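Local coordinates for packaging protein UL32 (Human herpesvirus 8 type M, PDB 6XF9), which binds zinc ions and forms a pentameric ring required for packaging of viral DNA, probably helping to direct new capsids to nuclear replication compartments, at residues D[146-149]-D[150-154]; D[423-426]-D[427-431]; D[316-319]-D[320-324]; D[226-229]-D[230-234]; D[350-353]-D[354-358]. All coordinates share one frame; numbering follows the deposited sequence.

Contact 1. Residues D[146-149]-D[150-154]; sequences LGIS and NLQFL
I148 and Q152 sit one turn apart on helix 145-164 and meet through both backbone and side chains. Among the backbone bonds, Q152 N to I148 O is short, at 2.8 Å, and its N-H points within 20° of a straight line at the oxygen. F153 N closes the next turn on S149 O at 2.9 Å, whereas L151 N reaches G147 O only weakly.

The side-chain-to-backbone bond belongs to S149. Its hydroxyl turns back and donates to L146 O, OG to O 2.9 Å, arriving in the carbonyl plane on a lone pair. A chi1 of 83°, which places OG between the backbone N and the carbonyl carbon, makes this return possible. N150 N also binds L146 O, at 3.2 Å, so two donors grip this single carbonyl. This is a regular alpha-helical turn of i to i+4 bonds, with a serine hydroxyl returned to the carbonyl three residues earlier.

Van der Waals packing sets the I148 CG2 methyl alongside the extended Q152, 3.5 Å from NE2, and the two side chains point the same way. CG of Q152 also rests 3.2 Å from I148 O.

The side chain of Q152 lies about 8 Å from a zinc ion. Within the chain, helix 416-430 presents E416 to I148, L151 and Q152, and T420 to L151; W177, from a loop, packs on L151 and L154. A neighbouring subunit reaches the same turn: its H458 N binds N150 OD1, and its helix 459-465 lays Q461 against S149 and F153.

Contact 2. Residues D[423-426]-D[427-431]; sequences FLFK and GLQNA
The backbones of F423-K426 and G427-A431 follow one another near the C-terminal end of helix 416-430. L428 N binds L424 O at 2.9 Å and Q429 N binds F425 O at 3.1 Å, both regular i to i+4 bonds. G427 N to F423 O is weaker, bent to 133° at the hydrogen.

Among the side chains, the amide oxygen of Q429 is the meeting point. K426 NZ donates to OE1 at 2.9 Å, coming from above the amide carbonyl plane, 47° out of it, rather than along a lone pair. K426 gets there by bending at both chi2 and chi3, which lays its chain alongside the extended Q429. The same oxygen, bonded by the ammonium group, also lies against the F425 ring, 3.4 Å from F425 CE2, and the ring and amide planes are inclined 63° to each other. L428 turns its branch over the backbone, CG lying 3.2 Å from F425 O, while its CD2 touches F425 CD1 at 4.3 Å. One residue beyond Q429, N430 bends its amide back, and ND2 makes a weak bond to K426 O.

The ammonium group of K426 has its strongest partner in D370, a salt bridge, and N430 OD1 accepts from R287 NE. F425 and L428 pack on helices 435-451 and 459-465. This is the buried C-terminal part of helix 416-430, where Q429 and N430 meet residues three to four positions earlier; it lies near, without touching, the zinc site of C296, C299, H366 and C373, the K426 side chain being about 8 Å from the zinc ion.

Contact 3. Residues D[316-319]-D[320-324]; sequences QCEV and MGHIE
E318 and H322 lie side by side, one turn apart, and their side chains point the same way. CB of E318 stands over one face of the imidazole, 4.2 Å from the ring centroid and 11° off its normal, which meets the definition of a CH-pi contact. Further out, the carboxylate passes the ring at a different tilt, the two planes being 45° apart. Its OE2 comes to 3.2 Å from CE1 and to 3.6 Å from ND1 of H322, close enough for the negative charge to favour, probably, a protonated ring. Both side chains set CG anti to the carbonyl carbon, with chi1 -71° for E318, and this shared rotation lets them run side by side.

Beneath the pair, H322 N binds E318 O at 3.1 Å. This is the last in a short run of backbone bonds: G321 N to C317 O is 2.7 Å and M320 N to Q316 O is 3.0 Å. They belong to the C-terminal end of helix 308-321, where the chain turns into the loop leading to helix 329-338. The first torsion of M320 likewise sets CG beside the backbone N, 3.1 Å from Q316 O.

The next shell fixes the acid and the helix end. Y345 OH is hydrogen-bonded to E318 OE1, the other carboxylate oxygen, so the carboxylate is held at one oxygen while the second lies beyond the ring's rim near CE1. R332 NH1, from helix 329-338, binds V319 O. On the inner side V319 packs against L329 and I333 of that helix, while F368 of helix 360-369 covers Q316, V319 and M320.

Contact 4. Residues D[226-229]-D[230-234]; sequences PALI and DIWST
Two i to i+4 pairs join successive turns of the short helix 225-235: L228 with W232, on the face turned to W89, and I229 with S233, whose hydroxyl makes the common intrahelical serine bond back to the carbonyl four residues earlier. CD1 of L228 lies 3.5 Å from CD1 of W232, at the pyrrole side of the indole. L228 has CG anti to its own N, chi1 166°, which turns the branch down the helix to reach that ring atom. L228 O stands at the indole edge in its plane, 3.3 Å from W232 CD1. It also accepts a bond from W232 N, the two atoms 3.0 Å apart.

S233 OG donates to I229 O at 2.6 Å, and S233 N binds the same oxygen at 3.1 Å. One carbonyl is therefore gripped twice by one residue, which restricts the serine rotation. D230 N closes on P226 O at 2.8 Å, in a nearly straight bond with an N-H angle of 164°.

The carboxylate of D230 has its main partner in F264 N, on the loop beyond the helix, and F264 also packs on I231. W89, at the start of helix 89-106, meets the W232 ring edge-to-face and covers L228 and I231, which M93 also touches. L239 lies on I229 and S233.

Contact 5. Residues D[350-353]-D[354-358]; sequences LLRE and LIRGC
L354, first of the second segment, binds L350 O through its N at 2.9 Å. Its CB rests 3.6 Å from both L350 O and L351 O. I355 follows with an almost perfectly straight bond, I355 N to L351 O, 179° at the hydrogen. The end of its side chain meets L351, CD1 to CD1 3.9 Å; L351 sets CG anti to its backbone N, chi1 175°, bringing that branch toward the isoleucine.

R356 N binds R352 O at 3.1 Å, and CG of the same arginine lies equally near this oxygen. Its chain then bends at chi3, leaving NH1 4.5 Å from R352 NE, a pair of like charges that is probably unfavourable. P340 O and L337 O accept from R356 NH1 and NH2, which probably eases that cost. G357 N closes on E353 O at 3.0 Å. C358 N still bonds I355 O, three residues back, at 3.2 Å.

C358 is also the first residue to leave helical phi/psi, which marks the C-terminal end of helix 349-357. This helix packs through L351, L354 and I355 on helix 297-304, which follows the C296 zinc ligand, and the side chain of L354 lies about 10 Å from that zinc ion.

From the N terminus the order is contact 1, contact 4, contact 3, contact 5 and contact 2, all in series: none nests or crosses, and each joins adjacent turns of one helix without closing a loop. Distant parts of the chain are brought together by two touches between them. Contact 1 meets contact 2, L154 O to L424 CD1 3.8 Å, packing helix 145-164 against helix 416-430. Contact 4 meets contact 5, I229 CD1 to L350 CD2 3.8 Å, bringing helix 225-235 to helix 349-357. Contact 3 stands apart, its nearest atoms about 9 Å from contact 5, although helix 308-321 packs on I355 through L312 and L315.

Contact 1. Residues D[146-149]-D[150-154]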
loop_
_atom_site.group_PDB
_atom_site.type_symbol
_atom_site.label_atom_id
_atom_site.label_comp_id
_atom_site.label_asym_id
_atom_site.label_seq_id
_atom_site.Cartn_x
_atom_site.Cartn_y
_atom_site.Cartn_z
ATOM N N LEU D 146 -24.841 -14.663 18.405
ATOM C CA LEU D 146 -23.596 -14.884 17.669
ATOM C C LEU D 146 -22.771 -13.603 17.567
ATOM O O LEU D 146 -21.586 -13.586 17.919
ATOM C CB LEU D 146 -23.870 -15.460 16.274
ATOM C CG LEU D 146 -24.009 -16.993 16.159
ATOM C CD1 LEU D 146 -23.992 -17.443 14.703
ATOM C CD2 LEU D 146 -22.957 -17.740 16.958
ATOM N N GLY D 147 -23.389 -12.516 17.120
ATOM C CA GLY D 147 -22.696 -11.236 17.084
ATOM C C GLY D 147 -22.076 -10.857 18.413
ATOM O O GLY D 147 -20.964 -10.316 18.460
ATOM N N ILE D 148 -22.811 -11.070 19.511
ATOM C CA ILE D 148 -22.282 -10.731 20.830
ATOM C C ILE D 148 -21.025 -11.527 21.115
ATOM O O ILE D 148 -20.066 -11.003 21.695
ATOM C CB ILE D 148 -23.334 -10.950 21.934
ATOM C CG1 ILE D 148 -24.424 -9.887 21.870
ATOM C CG2 ILE D 148 -22.675 -10.847 23.296
ATOM C CD1 ILE D 148 -25.717 -10.286 22.530
ATOM N N SER D 149 -21.005 -12.808 20.733
ATOM C CA SER D 149 -19.834 -13.628 21.033
ATOM C C SER D 149 -18.594 -13.126 20.288
ATOM O O SER D 149 -17.465 -13.316 20.764
ATOM C CB SER D 149 -20.113 -15.109 20.752
ATOM O OG SER D 149 -19.939 -15.462 19.394
ATOM N N ASN D 150 -18.762 -12.522 19.105
ATOM C CA ASN D 150 -17.599 -11.918 18.458
ATOM C C ASN D 150 -17.003 -10.837 19.353
ATOM O O ASN D 150 -15.808 -10.863 19.666
ATOM C CB ASN D 150 -17.959 -11.383 17.065
ATOM C CG ASN D 150 -18.371 -12.530 16.080
ATOM O OD1 ASN D 150 -17.815 -13.651 16.109
ATOM N ND2 ASN D 150 -19.318 -12.234 15.188
ATOM N N LEU D 151 -17.841 -9.918 19.841
ATOM C CA LEU D 151 -17.348 -8.842 20.695
ATOM C C LEU D 151 -16.808 -9.369 22.012
ATOM O O LEU D 151 -15.820 -8.846 22.533
ATOM C CB LEU D 151 -18.443 -7.808 20.941
ATOM C CG LEU D 151 -18.809 -7.011 19.692
ATOM C CD1 LEU D 151 -19.860 -5.989 19.996
ATOM C CD2 LEU D 151 -17.585 -6.354 19.123
ATOM N N GLN D 152 -17.434 -10.378 22.589
ATOM C CA GLN D 152 -16.890 -10.900 23.838
ATOM C C GLN D 152 -15.523 -11.524 23.614
ATOM O O GLN D 152 -14.647 -11.441 24.484
ATOM C CB GLN D 152 -17.860 -11.907 24.443
ATOM C CG GLN D 152 -19.200 -11.273 24.741
ATOM C CD GLN D 152 -20.097 -12.165 25.538
ATOM O OE1 GLN D 152 -19.938 -13.388 25.516
ATOM N NE2 GLN D 152 -21.048 -11.561 26.268
ATOM N N PHE D 153 -15.343 -12.192 22.469
ATOM C CA PHE D 153 -14.037 -12.712 22.082
ATOM C C PHE D 153 -12.968 -11.622 22.168
ATOM O O PHE D 153 -11.962 -11.768 22.870
ATOM C CB PHE D 153 -14.135 -13.283 20.664
ATOM C CG PHE D 153 -12.851 -13.867 20.147
ATOM C CD1 PHE D 153 -12.447 -15.143 20.537
ATOM C CD2 PHE D 153 -12.051 -13.145 19.260
ATOM C CE1 PHE D 153 -11.268 -15.686 20.070
ATOM C CE2 PHE D 153 -10.882 -13.677 18.782
ATOM C CZ PHE D 153 -10.484 -14.953 19.184
ATOM N N LEU D 154 -13.190 -10.505 21.459
ATOM C CA LEU D 154 -12.248 -9.387 21.474
ATOM C C LEU D 154 -12.001 -8.872 22.890
ATOM O O LEU D 154 -10.864 -8.543 23.256
ATOM C CB LEU D 154 -12.774 -8.261 20.585
ATOM C CG LEU D 154 -12.800 -8.563 19.089
ATOM C CD1 LEU D 154 -13.376 -7.429 18.318
ATOM C CD2 LEU D 154 -11.384 -8.775 18.641
#

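Contact 2. Residues D[423-426]-D[427-431]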
loop_
_atom_site.group_PDB
_atom_site.type_symbol
_atom_site.label_atom_id
_atom_site.label_comp_id
_atom_site.label_asym_id
_atom_site.label_seq_id
_atom_site.Cartn_x
_atom_site.Cartn_y
_atom_site.Cartn_z
ATOM N N PHE D 423 -12.252 -1.303 26.021
ATOM C CA PHE D 423 -11.366 -2.344 26.548
ATOM C C PHE D 423 -10.183 -2.617 25.635
ATOM O O PHE D 423 -9.106 -2.991 26.112
ATOM C CB PHE D 423 -12.149 -3.624 26.791
ATOM C CG PHE D 423 -12.813 -3.636 28.109
ATOM C CD1 PHE D 423 -12.068 -3.815 29.251
ATOM C CD2 PHE D 423 -14.156 -3.375 28.223
ATOM C CE1 PHE D 423 -12.656 -3.779 30.488
ATOM C CE2 PHE D 423 -14.750 -3.334 29.469
ATOM C CZ PHE D 423 -13.995 -3.539 30.599
ATOM N N LEU D 424 -10.382 -2.515 24.326
ATOM C CA LEU D 424 -9.258 -2.609 23.406
ATOM C C LEU D 424 -8.234 -1.505 23.680
ATOM O O LEU D 424 -7.038 -1.779 23.834
ATOM C CB LEU D 424 -9.789 -2.567 21.970
ATOM C CG LEU D 424 -10.091 -3.965 21.383
ATOM C CD1 LEU D 424 -10.887 -4.873 22.306
ATOM C CD2 LEU D 424 -10.824 -3.843 20.065
ATOM N N PHE D 425 -8.702 -0.260 23.843
ATOM C CA PHE D 425 -7.800 0.866 24.099
ATOM C C PHE D 425 -7.058 0.708 25.425
ATOM O O PHE D 425 -5.831 0.821 25.477
ATOM C CB PHE D 425 -8.593 2.170 24.072
ATOM C CG PHE D 425 -7.777 3.388 24.404
ATOM C CD1 PHE D 425 -7.042 4.037 23.429
ATOM C CD2 PHE D 425 -7.776 3.905 25.683
ATOM C CE1 PHE D 425 -6.305 5.168 23.731
ATOM C CE2 PHE D 425 -7.051 5.035 25.996
ATOM C CZ PHE D 425 -6.310 5.669 25.014
ATOM N N LYS D 426 -7.773 0.434 26.515
ATOM C CA LYS D 426 -7.070 0.173 27.768
ATOM C C LYS D 426 -6.054 -0.954 27.601
ATOM O O LYS D 426 -5.065 -1.026 28.344
ATOM C CB LYS D 426 -8.068 -0.147 28.885
ATOM C CG LYS D 426 -8.979 1.017 29.233
ATOM C CD LYS D 426 -8.195 2.316 29.411
ATOM C CE LYS D 426 -7.711 2.453 30.827
ATOM N NZ LYS D 426 -6.681 3.503 30.979
ATOM N N GLY D 427 -6.315 -1.873 26.669
ATOM C CA GLY D 427 -5.387 -2.969 26.433
ATOM C C GLY D 427 -4.111 -2.534 25.742
ATOM O O GLY D 427 -3.017 -2.969 26.110
ATOM N N LEU D 428 -4.226 -1.697 24.709
ATOM C CA LEU D 428 -3.005 -1.230 24.067
ATOM C C LEU D 428 -2.183 -0.386 25.034
ATOM O O LEU D 428 -0.949 -0.382 24.968
ATOM C CB LEU D 428 -3.328 -0.448 22.786
ATOM C CG LEU D 428 -4.066 0.879 22.821
ATOM C CD1 LEU D 428 -3.199 2.027 23.299
ATOM C CD2 LEU D 428 -4.535 1.198 21.429
ATOM N N GLN D 429 -2.852 0.273 25.973
ATOM C CA GLN D 429 -2.238 1.135 26.977
ATOM C C GLN D 429 -1.535 0.362 28.091
ATOM O O GLN D 429 -0.674 0.923 28.775
ATOM C CB GLN D 429 -3.333 2.045 27.535
ATOM C CG GLN D 429 -2.899 3.364 28.029
ATOM C CD GLN D 429 -4.084 4.221 28.396
ATOM O OE1 GLN D 429 -5.184 3.716 28.552
ATOM N NE2 GLN D 429 -3.874 5.526 28.516
ATOM N N ASN D 430 -1.925 -0.884 28.347
ATOM C CA ASN D 430 -1.393 -1.645 29.475
ATOM C C ASN D 430 -0.710 -2.939 29.037
ATOM O O ASN D 430 -0.424 -3.788 29.892
ATOM C CB ASN D 430 -2.515 -1.994 30.467
ATOM C CG ASN D 430 -3.053 -0.785 31.244
ATOM O OD1 ASN D 430 -2.316 -0.070 31.945
ATOM N ND2 ASN D 430 -4.360 -0.546 31.101
ATOM N N ALA D 431 -0.418 -3.112 27.747
ATOM C CA ALA D 431 0.115 -4.374 27.242
ATOM C C ALA D 431 0.695 -4.145 25.855
ATOM O O ALA D 431 0.339 -3.189 25.158
ATOM C CB ALA D 431 -0.949 -5.477 27.200
#

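Contact 3. Residues D[316-319]-D[320-324]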
loop_
_atom_site.group_PDB
_atom_site.type_symbol
_atom_site.label_atom_id
_atom_site.label_comp_id
_atom_site.label_asym_id
_atom_site.label_seq_id
_atom_site.Cartn_x
_atom_site.Cartn_y
_atom_site.Cartn_z
ATOM N N GLN D 316 -16.686 19.418 36.646
ATOM C CA GLN D 316 -16.425 19.571 35.219
ATOM C C GLN D 316 -16.933 20.908 34.712
ATOM O O GLN D 316 -16.312 21.512 33.830
ATOM C CB GLN D 316 -17.050 18.431 34.422
ATOM C CG GLN D 316 -16.646 18.469 32.964
ATOM C CD GLN D 316 -17.259 17.347 32.174
ATOM O OE1 GLN D 316 -18.197 16.680 32.636
ATOM N NE2 GLN D 316 -16.669 17.060 31.009
ATOM N N CYS D 317 -18.111 21.341 35.196
ATOM C CA CYS D 317 -18.639 22.664 34.854
ATOM C C CYS D 317 -17.772 23.776 35.438
ATOM O O CYS D 317 -17.577 24.813 34.797
ATOM C CB CYS D 317 -20.094 22.810 35.320
ATOM S SG CYS D 317 -21.220 21.547 34.624
ATOM N N GLU D 318 -17.253 23.595 36.656
ATOM C CA GLU D 318 -16.400 24.638 37.212
ATOM C C GLU D 318 -15.132 24.763 36.390
ATOM O O GLU D 318 -14.676 25.876 36.099
ATOM C CB GLU D 318 -15.996 24.348 38.664
ATOM C CG GLU D 318 -17.049 24.450 39.775
ATOM C CD GLU D 318 -16.390 24.561 41.171
ATOM O OE1 GLU D 318 -16.609 23.694 42.048
ATOM O OE2 GLU D 318 -15.545 25.464 41.357
ATOM N N VAL D 319 -14.552 23.621 36.003
ATOM C CA VAL D 319 -13.318 23.630 35.227
ATOM C C VAL D 319 -13.543 24.290 33.864
ATOM O O VAL D 319 -12.743 25.122 33.418
ATOM C CB VAL D 319 -12.773 22.197 35.101
ATOM C CG1 VAL D 319 -11.629 22.169 34.113
ATOM C CG2 VAL D 319 -12.347 21.666 36.467
ATOM N N MET D 320 -14.653 23.962 33.203
ATOM C CA MET D 320 -14.956 24.551 31.904
ATOM C C MET D 320 -15.357 26.026 32.023
ATOM O O MET D 320 -14.848 26.881 31.289
ATOM C CB MET D 320 -16.075 23.751 31.248
ATOM C CG MET D 320 -15.710 22.319 30.937
ATOM S SD MET D 320 -14.247 22.224 29.901
ATOM C CE MET D 320 -15.064 22.051 28.300
ATOM N N GLY D 321 -16.240 26.354 32.972
ATOM C CA GLY D 321 -16.950 27.626 32.950
ATOM C C GLY D 321 -16.395 28.804 33.733
ATOM O O GLY D 321 -16.672 29.953 33.364
ATOM N N HIS D 322 -15.611 28.556 34.797
ATOM C CA HIS D 322 -15.174 29.652 35.671
ATOM C C HIS D 322 -14.110 30.519 35.004
ATOM O O HIS D 322 -14.258 31.744 34.931
ATOM C CB HIS D 322 -14.630 29.115 37.003
ATOM C CG HIS D 322 -15.688 28.764 38.009
ATOM N ND1 HIS D 322 -15.391 28.477 39.327
ATOM C CD2 HIS D 322 -17.036 28.653 37.892
ATOM C CE1 HIS D 322 -16.509 28.199 39.978
ATOM N NE2 HIS D 322 -17.521 28.300 39.131
ATOM N N ILE D 323 -13.027 29.907 34.520
ATOM C CA ILE D 323 -12.020 30.638 33.755
ATOM C C ILE D 323 -12.570 30.905 32.365
ATOM O O ILE D 323 -13.179 30.027 31.739
ATOM C CB ILE D 323 -10.684 29.867 33.706
ATOM C CG1 ILE D 323 -9.983 29.843 35.078
ATOM C CG2 ILE D 323 -9.799 30.394 32.610
ATOM C CD1 ILE D 323 -10.336 28.612 35.953
ATOM N N GLU D 324 -12.366 32.127 31.876
ATOM C CA GLU D 324 -12.923 32.545 30.602
ATOM C C GLU D 324 -11.855 32.801 29.553
ATOM O O GLU D 324 -12.199 33.171 28.420
ATOM C CB GLU D 324 -13.739 33.818 30.832
ATOM C CG GLU D 324 -14.880 33.622 31.817
ATOM C CD GLU D 324 -15.365 34.933 32.392
ATOM O OE1 GLU D 324 -14.980 36.004 31.862
ATOM O OE2 GLU D 324 -16.092 34.884 33.411
#

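Contact 4. Residues D[226-229]-D[230-234]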
loop_
_atom_site.group_PDB
_atom_site.type_symbol
_atom_site.label_atom_id
_atom_site.label_comp_id
_atom_site.label_asym_id
_atom_site.label_seq_id
_atom_site.Cartn_x
_atom_site.Cartn_y
_atom_site.Cartn_z
ATOM N N PRO D 226 -14.595 4.430 53.160
ATOM C CA PRO D 226 -13.663 3.875 54.154
ATOM C C PRO D 226 -13.173 2.486 53.780
ATOM O O PRO D 226 -11.976 2.196 53.932
ATOM C CB PRO D 226 -14.495 3.882 55.444
ATOM C CG PRO D 226 -15.496 4.967 55.224
ATOM C CD PRO D 226 -15.865 4.837 53.796
ATOM N N ALA D 227 -14.069 1.617 53.297
ATOM C CA ALA D 227 -13.656 0.271 52.904
ATOM C C ALA D 227 -12.610 0.328 51.805
ATOM O O ALA D 227 -11.630 -0.427 51.823
ATOM C CB ALA D 227 -14.866 -0.532 52.440
ATOM N N LEU D 228 -12.834 1.187 50.809
ATOM C CA LEU D 228 -11.837 1.421 49.768
ATOM C C LEU D 228 -10.524 1.901 50.372
ATOM O O LEU D 228 -9.469 1.291 50.159
ATOM C CB LEU D 228 -12.391 2.435 48.757
ATOM C CG LEU D 228 -11.469 3.122 47.749
ATOM C CD1 LEU D 228 -10.984 2.152 46.699
ATOM C CD2 LEU D 228 -12.204 4.291 47.097
ATOM N N ILE D 229 -10.573 2.966 51.175
ATOM C CA ILE D 229 -9.337 3.565 51.682
ATOM C C ILE D 229 -8.568 2.585 52.561
ATOM O O ILE D 229 -7.331 2.503 52.489
ATOM C CB ILE D 229 -9.661 4.856 52.449
ATOM C CG1 ILE D 229 -10.338 5.863 51.530
ATOM C CG2 ILE D 229 -8.401 5.458 53.035
ATOM C CD1 ILE D 229 -10.639 7.146 52.195
ATOM N N ASP D 230 -9.282 1.820 53.397
ATOM C CA ASP D 230 -8.631 0.855 54.279
ATOM C C ASP D 230 -7.915 -0.227 53.481
ATOM O O ASP D 230 -6.710 -0.441 53.639
ATOM C CB ASP D 230 -9.662 0.231 55.218
ATOM C CG ASP D 230 -9.057 -0.845 56.128
ATOM O OD1 ASP D 230 -7.807 -0.937 56.226
ATOM O OD2 ASP D 230 -9.837 -1.602 56.760
ATOM N N ILE D 231 -8.658 -0.931 52.624
ATOM C CA ILE D 231 -8.119 -2.088 51.911
ATOM C C ILE D 231 -6.957 -1.690 51.022
ATOM O O ILE D 231 -5.964 -2.420 50.922
ATOM C CB ILE D 231 -9.233 -2.781 51.112
ATOM C CG1 ILE D 231 -10.182 -3.501 52.061
ATOM C CG2 ILE D 231 -8.657 -3.720 50.056
ATOM C CD1 ILE D 231 -11.554 -3.667 51.504
ATOM N N TRP D 232 -7.058 -0.540 50.344
ATOM C CA TRP D 232 -6.022 -0.191 49.370
ATOM C C TRP D 232 -4.789 0.412 50.018
ATOM O O TRP D 232 -3.690 0.268 49.479
ATOM C CB TRP D 232 -6.586 0.752 48.302
ATOM C CG TRP D 232 -7.367 -0.013 47.301
ATOM C CD1 TRP D 232 -8.665 -0.391 47.407
ATOM C CD2 TRP D 232 -6.885 -0.562 46.058
ATOM N NE1 TRP D 232 -9.034 -1.131 46.306
ATOM C CE2 TRP D 232 -7.958 -1.246 45.462
ATOM C CE3 TRP D 232 -5.651 -0.535 45.394
ATOM C CZ2 TRP D 232 -7.845 -1.888 44.230
ATOM C CZ3 TRP D 232 -5.536 -1.181 44.169
ATOM C CH2 TRP D 232 -6.629 -1.847 43.600
ATOM N N SER D 233 -4.917 1.036 51.187
ATOM C CA SER D 233 -3.705 1.507 51.850
ATOM C C SER D 233 -2.985 0.378 52.568
ATOM O O SER D 233 -1.749 0.383 52.637
ATOM C CB SER D 233 -4.024 2.614 52.848
ATOM O OG SER D 233 -5.064 2.194 53.709
ATOM N N THR D 234 -3.716 -0.623 53.069
ATOM C CA THR D 234 -3.015 -1.705 53.744
ATOM C C THR D 234 -2.344 -2.641 52.751
ATOM O O THR D 234 -1.388 -3.322 53.125
ATOM C CB THR D 234 -3.946 -2.512 54.674
ATOM O OG1 THR D 234 -5.080 -3.028 53.964
ATOM C CG2 THR D 234 -4.478 -1.581 55.783
#

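Contact 5. Residues D[350-353]-D[354-358]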
loop_
_atom_site.group_PDB
_atom_site.type_symbol
_atom_site.label_atom_id
_atom_site.label_comp_id
_atom_site.label_asym_id
_atom_site.label_seq_id
_atom_site.Cartn_x
_atom_site.Cartn_y
_atom_site.Cartn_z
ATOM N N LEU D 350 -14.877 13.785 53.559
ATOM C CA LEU D 350 -13.904 12.791 53.100
ATOM C C LEU D 350 -13.830 12.770 51.574
ATOM O O LEU D 350 -12.748 12.909 50.991
ATOM C CB LEU D 350 -14.247 11.399 53.637
ATOM C CG LEU D 350 -13.238 10.317 53.249
ATOM C CD1 LEU D 350 -11.856 10.641 53.784
ATOM C CD2 LEU D 350 -13.673 8.947 53.711
ATOM N N LEU D 351 -14.981 12.636 50.908
ATOM C CA LEU D 351 -14.988 12.668 49.453
ATOM C C LEU D 351 -14.364 13.949 48.945
ATOM O O LEU D 351 -13.516 13.923 48.047
ATOM C CB LEU D 351 -16.419 12.565 48.936
ATOM C CG LEU D 351 -16.573 12.704 47.429
ATOM C CD1 LEU D 351 -15.884 11.535 46.746
ATOM C CD2 LEU D 351 -18.041 12.771 47.063
ATOM N N ARG D 352 -14.720 15.071 49.562
ATOM C CA ARG D 352 -14.178 16.360 49.156
ATOM C C ARG D 352 -12.661 16.384 49.270
ATOM O O ARG D 352 -11.967 16.833 48.352
ATOM C CB ARG D 352 -14.843 17.442 49.991
ATOM C CG ARG D 352 -14.482 18.858 49.723
ATOM C CD ARG D 352 -15.248 19.636 50.758
ATOM N NE ARG D 352 -14.900 21.039 50.832
ATOM C CZ ARG D 352 -15.797 22.004 51.010
ATOM N NH1 ARG D 352 -15.414 23.280 51.085
ATOM N NH2 ARG D 352 -17.089 21.688 51.089
ATOM N N GLU D 353 -12.121 15.896 50.386
ATOM C CA GLU D 353 -10.670 15.904 50.559
ATOM C C GLU D 353 -9.969 14.921 49.627
ATOM O O GLU D 353 -8.837 15.176 49.209
ATOM C CB GLU D 353 -10.312 15.649 52.021
ATOM C CG GLU D 353 -8.822 15.653 52.298
ATOM C CD GLU D 353 -8.515 15.644 53.777
ATOM O OE1 GLU D 353 -9.479 15.498 54.571
ATOM O OE2 GLU D 353 -7.315 15.756 54.138
ATOM N N LEU D 354 -10.595 13.785 49.319
ATOM C CA LEU D 354 -9.986 12.840 48.385
ATOM C C LEU D 354 -9.860 13.468 47.000
ATOM O O LEU D 354 -8.790 13.420 46.381
ATOM C CB LEU D 354 -10.797 11.545 48.333
ATOM C CG LEU D 354 -10.182 10.309 47.681
ATOM C CD1 LEU D 354 -10.972 9.091 48.124
ATOM C CD2 LEU D 354 -10.164 10.392 46.144
ATOM N N ILE D 355 -10.968 14.018 46.483
ATOM C CA ILE D 355 -10.971 14.649 45.165
ATOM C C ILE D 355 -9.920 15.751 45.100
ATOM O O ILE D 355 -9.163 15.855 44.129
ATOM C CB ILE D 355 -12.382 15.169 44.830
ATOM C CG1 ILE D 355 -13.356 13.991 44.639
ATOM C CG2 ILE D 355 -12.365 16.072 43.602
ATOM C CD1 ILE D 355 -14.806 14.421 44.397
ATOM N N ARG D 356 -9.857 16.591 46.132
ATOM C CA ARG D 356 -8.900 17.698 46.156
ATOM C C ARG D 356 -7.467 17.238 46.332
ATOM O O ARG D 356 -6.545 18.010 46.057
ATOM C CB ARG D 356 -9.277 18.677 47.255
ATOM C CG ARG D 356 -10.631 19.293 46.990
ATOM C CD ARG D 356 -10.946 20.354 48.000
ATOM N NE ARG D 356 -9.921 21.390 47.996
ATOM C CZ ARG D 356 -9.774 22.289 48.961
ATOM N NH1 ARG D 356 -10.609 22.281 49.997
ATOM N NH2 ARG D 356 -8.815 23.207 48.880
ATOM N N GLY D 357 -7.257 16.029 46.854
ATOM C CA GLY D 357 -5.916 15.479 46.956
ATOM C C GLY D 357 -5.409 14.831 45.686
ATOM O O GLY D 357 -4.197 14.642 45.543
ATOM N N CYS D 358 -6.312 14.448 44.781
ATOM C CA CYS D 358 -5.901 13.893 43.502
ATOM C C CYS D 358 -5.055 14.898 42.739
ATOM O O CYS D 358 -5.244 16.113 42.851
ATOM C CB CYS D 358 -7.117 13.494 42.667
ATOM S SG CYS D 358 -8.014 12.027 43.267
#